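Local atomic coordinates of thermosome subunit (Methanococcoides burtonii, PDB entry 3AQ1), a protein that probably binds and hydrolyses ATP to help unfolded proteins fold, as a group II chaperonin of the TCP-1 family. Residues S75-R79 against M460-V464; L369-S374 against F391-E396. All blocks are in the same frame, centred on the assembly; numbering follows the deposited sequence.

In the fold
Following the chain from the N terminus, helix 71-92 comes early and helix 449-467 near the end of the model, so contact 1 closes a very long loop, with 380 residues between its segments. Contact 2 closes a short one, 16 residues between 369-374 and 391-396, and lies wholly within that long excursion. As in other group II chaperonins, the two ends of the chain combine to build the helical equatorial domain, and contact 2 joins two consecutive helices of the same bundle. The centres of contact 1 and contact 2 are about 14 Å apart. They meet where Phe-391 packs on both Tyr-78 and Met-460, its CD2 lying 3.8 Å from Tyr-78 CD1.

Contact 1 (S75-R79 against M460-V464); sequences SEGYR and MEATV
The helical segments 75-79 and 460-464 run antiparallel, at 178° with their axes 9.8 Å apart, and Ser-75 lies opposite Val-464 at one end and Arg-79 opposite Met-460 at the other. Val-464 presses both methyls on the first helix. Its CG2 rests against the backbone of Ser-75, 3.6 Å from Ser-75 O, while CG1 lies near Arg-79 NH2. Met-460 sends its chain across that of Arg-79 at about a right angle. CG is anti to the backbone N (chi1 180°); a bend at chi2 brings SD over one face of the guanidinium, offset toward its rim, and a second at chi3 turns CE to 3.9 Å from Arg-79 CG. Met-460 CG also sits beside the carbonyl oxygen of Tyr-78. On the other flank, Thr-463 CG2 meets the Tyr-78 ring at its edge, in the ring plane, 3.7 Å from CE2. Helix 45-65 adjoins this side of the pair, where Leu-57 O is hydrogen-bonded to the tyrosine hydroxyl and the Leu-57 side chain touches Thr-463. Thr-463 OG1 is itself bonded to Ala-459 O in its own helix. Arg-79 and Glu-461 form a salt bridge at the partly exposed margin. Arg-79 NH1 donates to the syn side of Glu-461 OE2 at 2.8 Å, from a position tilted out of the carboxylate plane, while NH2 makes a weak bond of 3.4 Å to Glu-461 OE1; with the two flat groups turned 48° apart, the pairing is twisted rather than coplanar. Early and late helices of the equatorial domain thus share an apolar interior bordered by an ion pair with one short and one weak leg, whose carboxylate would probably balance the arginine charge and hold its guanidinium against the methionine sulfur.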
loop_
_atom_site.group_PDB
_atom_site.type_symbol
_atom_site.label_atom_id
_atom_site.label_comp_id
_atom_site.label_asym_id
_atom_site.label_seq_id
_atom_site.Cartn_x
_atom_site.Cartn_y
_atom_site.Cartn_z
ATOM N N SER A 75 -23.304 -2.252 -25.402
ATOM C CA SER A 75 -23.022 -2.446 -23.981
ATOM C C SER A 75 -22.528 -3.852 -23.660
ATOM O O SER A 75 -21.532 -4.011 -22.950
ATOM C CB SER A 75 -24.259 -2.153 -23.142
ATOM O OG SER A 75 -24.698 -0.833 -23.355
ATOM N N GLU A 76 -23.223 -4.870 -24.165
ATOM C CA GLU A 76 -22.798 -6.244 -23.911
ATOM C C GLU A 76 -21.477 -6.554 -24.599
ATOM O O GLU A 76 -20.614 -7.211 -24.020
ATOM C CB GLU A 76 -23.877 -7.244 -24.309
ATOM C CG GLU A 76 -24.932 -7.423 -23.234
ATOM C CD GLU A 76 -26.343 -7.333 -23.783
ATOM O OE1 GLU A 76 -26.706 -8.159 -24.650
ATOM O OE2 GLU A 76 -27.090 -6.432 -23.344
ATOM N N GLY A 77 -21.319 -6.065 -25.826
ATOM C CA GLY A 77 -20.055 -6.177 -26.534
ATOM C C GLY A 77 -18.894 -5.603 -25.734
ATOM O O GLY A 77 -17.864 -6.253 -25.561
ATOM N N TYR A 78 -19.063 -4.379 -25.246
ATOM C CA TYR A 78 -18.055 -3.734 -24.416
ATOM C C TYR A 78 -17.773 -4.544 -23.153
ATOM O O TYR A 78 -16.615 -4.791 -22.815
ATOM C CB TYR A 78 -18.495 -2.322 -24.020
ATOM C CG TYR A 78 -18.275 -1.248 -25.057
ATOM C CD1 TYR A 78 -17.799 -1.546 -26.322
ATOM C CD2 TYR A 78 -18.571 0.069 -24.767
ATOM C CE1 TYR A 78 -17.617 -0.548 -27.262
ATOM C CE2 TYR A 78 -18.390 1.072 -25.692
ATOM C CZ TYR A 78 -17.912 0.763 -26.933
ATOM O OH TYR A 78 -17.737 1.781 -27.840
ATOM N N ARG A 79 -18.830 -4.944 -22.452
ATOM C CA ARG A 79 -18.667 -5.677 -21.201
ATOM C C ARG A 79 -17.964 -7.013 -21.436
ATOM O O ARG A 79 -17.197 -7.486 -20.596
ATOM C CB ARG A 79 -20.010 -5.896 -20.510
ATOM C CG ARG A 79 -19.890 -6.669 -19.205
ATOM C CD ARG A 79 -21.248 -6.940 -18.600
ATOM N NE ARG A 79 -22.003 -5.711 -18.403
ATOM C CZ ARG A 79 -21.810 -4.883 -17.379
ATOM N NH1 ARG A 79 -20.877 -5.155 -16.467
ATOM N NH2 ARG A 79 -22.548 -3.782 -17.269
ATOM N N MET A 460 -15.272 0.901 -18.872
ATOM C CA MET A 460 -16.371 0.126 -19.421
ATOM C C MET A 460 -17.697 0.332 -18.652
ATOM O O MET A 460 -18.724 0.615 -19.257
ATOM C CB MET A 460 -15.978 -1.355 -19.496
ATOM C CG MET A 460 -17.056 -2.264 -20.046
ATOM S SD MET A 460 -18.234 -2.695 -18.758
ATOM C CE MET A 460 -17.351 -4.033 -17.957
ATOM N N GLU A 461 -17.669 0.202 -17.327
ATOM C CA GLU A 461 -18.867 0.379 -16.499
ATOM C C GLU A 461 -19.467 1.775 -16.583
ATOM O O GLU A 461 -20.681 1.941 -16.495
ATOM C CB GLU A 461 -18.579 0.060 -15.028
ATOM C CG GLU A 461 -18.295 -1.405 -14.730
ATOM C CD GLU A 461 -19.477 -2.305 -14.986
ATOM O OE1 GLU A 461 -20.571 -1.782 -15.281
ATOM O OE2 GLU A 461 -19.308 -3.536 -14.891
ATOM N N ALA A 462 -18.613 2.778 -16.737
ATOM C CA ALA A 462 -19.058 4.158 -16.836
ATOM C C ALA A 462 -19.704 4.416 -18.185
ATOM O O ALA A 462 -20.694 5.146 -18.285
ATOM C CB ALA A 462 -17.886 5.099 -16.642
ATOM N N THR A 463 -19.116 3.829 -19.223
ATOM C CA THR A 463 -19.590 4.006 -20.587
ATOM C C THR A 463 -20.922 3.300 -20.738
ATOM O O THR A 463 -21.882 3.857 -21.269
ATOM C CB THR A 463 -18.592 3.424 -21.585
ATOM O OG1 THR A 463 -17.412 4.223 -21.572
ATOM C CG2 THR A 463 -19.157 3.411 -22.986
ATOM N N VAL A 464 -20.973 2.070 -20.252
ATOM C CA VAL A 464 -22.178 1.269 -20.335
ATOM C C VAL A 464 -23.304 1.868 -19.502
ATOM O O VAL A 464 -24.459 1.854 -19.902
ATOM C CB VAL A 464 -21.895 -0.165 -19.905
ATOM C CG1 VAL A 464 -23.145 -0.818 -19.366
ATOM C CG2 VAL A 464 -21.313 -0.941 -21.084
#

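Contact 2 (L369-S374 against F391-E396); sequences LSLRLS and FAEALE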
loop_
_atom_site.group_PDB
_atom_site.type_symbol
_atom_site.label_atom_id
_atom_site.label_comp_id
_atom_site.label_asym_id
_atom_site.label_seq_id
_atom_site.Cartn_x
_atom_site.Cartn_y
_atom_site.Cartn_z
ATOM N N LEU A 369 -3.084 -5.570 -25.612
ATOM C CA LEU A 369 -4.517 -5.812 -25.498
ATOM C C LEU A 369 -5.216 -5.508 -26.799
ATOM O O LEU A 369 -5.949 -6.344 -27.315
ATOM C CB LEU A 369 -5.127 -4.979 -24.379
ATOM C CG LEU A 369 -4.788 -5.535 -23.003
ATOM C CD1 LEU A 369 -5.356 -4.646 -21.932
ATOM C CD2 LEU A 369 -5.358 -6.920 -22.901
ATOM N N SER A 370 -4.986 -4.315 -27.338
ATOM C CA SER A 370 -5.639 -3.897 -28.579
ATOM C C SER A 370 -5.396 -4.884 -29.704
ATOM O O SER A 370 -6.323 -5.275 -30.415
ATOM C CB SER A 370 -5.150 -2.527 -29.004
ATOM O OG SER A 370 -5.629 -2.210 -30.296
ATOM N N LEU A 371 -4.141 -5.281 -29.870
ATOM C CA LEU A 371 -3.789 -6.233 -30.908
ATOM C C LEU A 371 -4.519 -7.566 -30.720
ATOM O O LEU A 371 -5.190 -8.051 -31.625
ATOM C CB LEU A 371 -2.282 -6.453 -30.938
ATOM C CG LEU A 371 -1.820 -7.596 -31.837
ATOM C CD1 LEU A 371 -1.913 -7.175 -33.298
ATOM C CD2 LEU A 371 -0.410 -8.028 -31.486
ATOM N N ARG A 372 -4.392 -8.158 -29.539
ATOM C CA ARG A 372 -4.981 -9.463 -29.285
ATOM C C ARG A 372 -6.488 -9.410 -29.215
ATOM O O ARG A 372 -7.155 -10.432 -29.327
ATOM C CB ARG A 372 -4.450 -10.044 -27.988
ATOM C CG ARG A 372 -2.991 -10.381 -28.033
ATOM C CD ARG A 372 -2.485 -10.580 -26.621
ATOM N NE ARG A 372 -1.079 -10.957 -26.597
ATOM C CZ ARG A 372 -0.648 -12.181 -26.333
ATOM N NH1 ARG A 372 -1.520 -13.143 -26.058
ATOM N NH2 ARG A 372 0.651 -12.438 -26.332
ATOM N N LEU A 373 -7.038 -8.223 -29.019
ATOM C CA LEU A 373 -8.481 -8.123 -28.895
ATOM C C LEU A 373 -9.085 -7.869 -30.268
ATOM O O LEU A 373 -10.273 -8.090 -30.482
ATOM C CB LEU A 373 -8.872 -7.029 -27.901
ATOM C CG LEU A 373 -10.347 -6.974 -27.514
ATOM C CD1 LEU A 373 -10.757 -8.276 -26.851
ATOM C CD2 LEU A 373 -10.613 -5.778 -26.605
ATOM N N SER A 374 -8.254 -7.401 -31.194
ATOM C CA SER A 374 -8.666 -7.236 -32.584
ATOM C C SER A 374 -8.607 -8.581 -33.281
ATOM O O SER A 374 -9.311 -8.813 -34.261
ATOM C CB SER A 374 -7.787 -6.218 -33.316
ATOM O OG SER A 374 -8.282 -4.902 -33.146
ATOM N N PHE A 391 -13.868 -1.467 -29.198
ATOM C CA PHE A 391 -13.254 -1.433 -27.878
ATOM C C PHE A 391 -11.749 -1.546 -28.070
ATOM O O PHE A 391 -10.988 -0.662 -27.665
ATOM C CB PHE A 391 -13.781 -2.570 -26.997
ATOM C CG PHE A 391 -13.478 -2.409 -25.521
ATOM C CD1 PHE A 391 -12.246 -2.738 -25.010
ATOM C CD2 PHE A 391 -14.446 -1.974 -24.644
ATOM C CE1 PHE A 391 -11.979 -2.612 -23.650
ATOM C CE2 PHE A 391 -14.178 -1.847 -23.285
ATOM C CZ PHE A 391 -12.947 -2.170 -22.792
ATOM N N ALA A 392 -11.326 -2.628 -28.717
ATOM C CA ALA A 392 -9.908 -2.855 -28.968
ATOM C C ALA A 392 -9.232 -1.641 -29.621
ATOM O O ALA A 392 -8.039 -1.431 -29.457
ATOM C CB ALA A 392 -9.710 -4.109 -29.807
ATOM N N GLU A 393 -10.002 -0.834 -30.342
ATOM C CA GLU A 393 -9.463 0.358 -30.999
ATOM C C GLU A 393 -9.275 1.502 -30.019
ATOM O O GLU A 393 -8.363 2.317 -30.166
ATOM C CB GLU A 393 -10.401 0.845 -32.105
ATOM C CG GLU A 393 -10.470 0.000 -33.366
ATOM C CD GLU A 393 -11.148 0.765 -34.487
ATOM O OE1 GLU A 393 -11.400 1.975 -34.283
ATOM O OE2 GLU A 393 -11.424 0.175 -35.556
ATOM N N ALA A 394 -10.169 1.581 -29.043
ATOM C CA ALA A 394 -10.144 2.664 -28.077
ATOM C C ALA A 394 -8.900 2.557 -27.208
ATOM O O ALA A 394 -8.319 3.573 -26.797
ATOM C CB ALA A 394 -11.399 2.640 -27.230
ATOM N N LEU A 395 -8.493 1.321 -26.934
ATOM C CA LEU A 395 -7.332 1.064 -26.098
ATOM C C LEU A 395 -6.102 1.869 -26.533
ATOM O O LEU A 395 -5.371 2.396 -25.703
ATOM C CB LEU A 395 -7.027 -0.427 -26.089
ATOM C CG LEU A 395 -8.062 -1.171 -25.247
ATOM C CD1 LEU A 395 -7.818 -2.670 -25.252
ATOM C CD2 LEU A 395 -8.063 -0.614 -23.814
ATOM N N GLU A 396 -5.883 1.978 -27.838
ATOM C CA GLU A 396 -4.699 2.660 -28.342
ATOM C C GLU A 396 -4.738 4.157 -28.127
ATOM O O GLU A 396 -3.823 4.864 -28.520
ATOM C CB GLU A 396 -4.471 2.356 -29.813
ATOM C CG GLU A 396 -4.049 0.924 -30.065
ATOM C CD GLU A 396 -3.739 0.645 -31.531
ATOM O OE1 GLU A 396 -4.443 1.188 -32.434
ATOM O OE2 GLU A 396 -2.790 -0.139 -31.763
#
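Ser-370 OG donates a hydrogen bond of 2.7 Å to Ala-392 O, crossing from one helix to the backbone of the next. The hydroxyl stands anti to its own backbone nitrogen (chi1 171°), which swings it across to the neighbouring helix, and it approaches from above the carbonyl plane, 37° out of it, rather than on a lone pair. The Ser-370 hydroxyl also lies 3.5 Å from Glu-396 CG; the glutamate chain extends past it, and its carboxylate forms a salt bridge with Arg-418 beyond the contact. With an alanine here in place of Ser-370, the Ala-392 carbonyl would probably lose this donor, and the two segments the one hydrogen bond that runs between them. Segment 369-374 lies on helix 364-378, and 391-396 takes in the last part of helix 383-394 and the residues that follow; the two helices are successive in the chain and joined by a short connection as an alpha-alpha hairpin of the equatorial domain. Their backbones come close where two small residues face each other, the CA atoms of Ser-370 and Ala-392 being 4.4 Å apart. Beside this point the Ala-392 methyl fits against Leu-373, 3.6 Å from its CB and nearly as close to its CG and CD2, and the Ser-374 hydroxyl also touches this methyl. Leu-373 CD2 continues to Phe-391, coming obliquely to CD1 at 3.8 Å. Leu-395 completes the apolar side: its CD1 lies 3.7 Å from Leu-369 CB and borders the backbone nitrogen of Ser-370, while its CB faces the serine CB. Leu-369 packs on Ile-88 of helix 71-92 and Ile-456 of helix 449-467, and Phe-391 on Leu-57, Ala-81 and Ile-456, which sets the hairpin against the long helices.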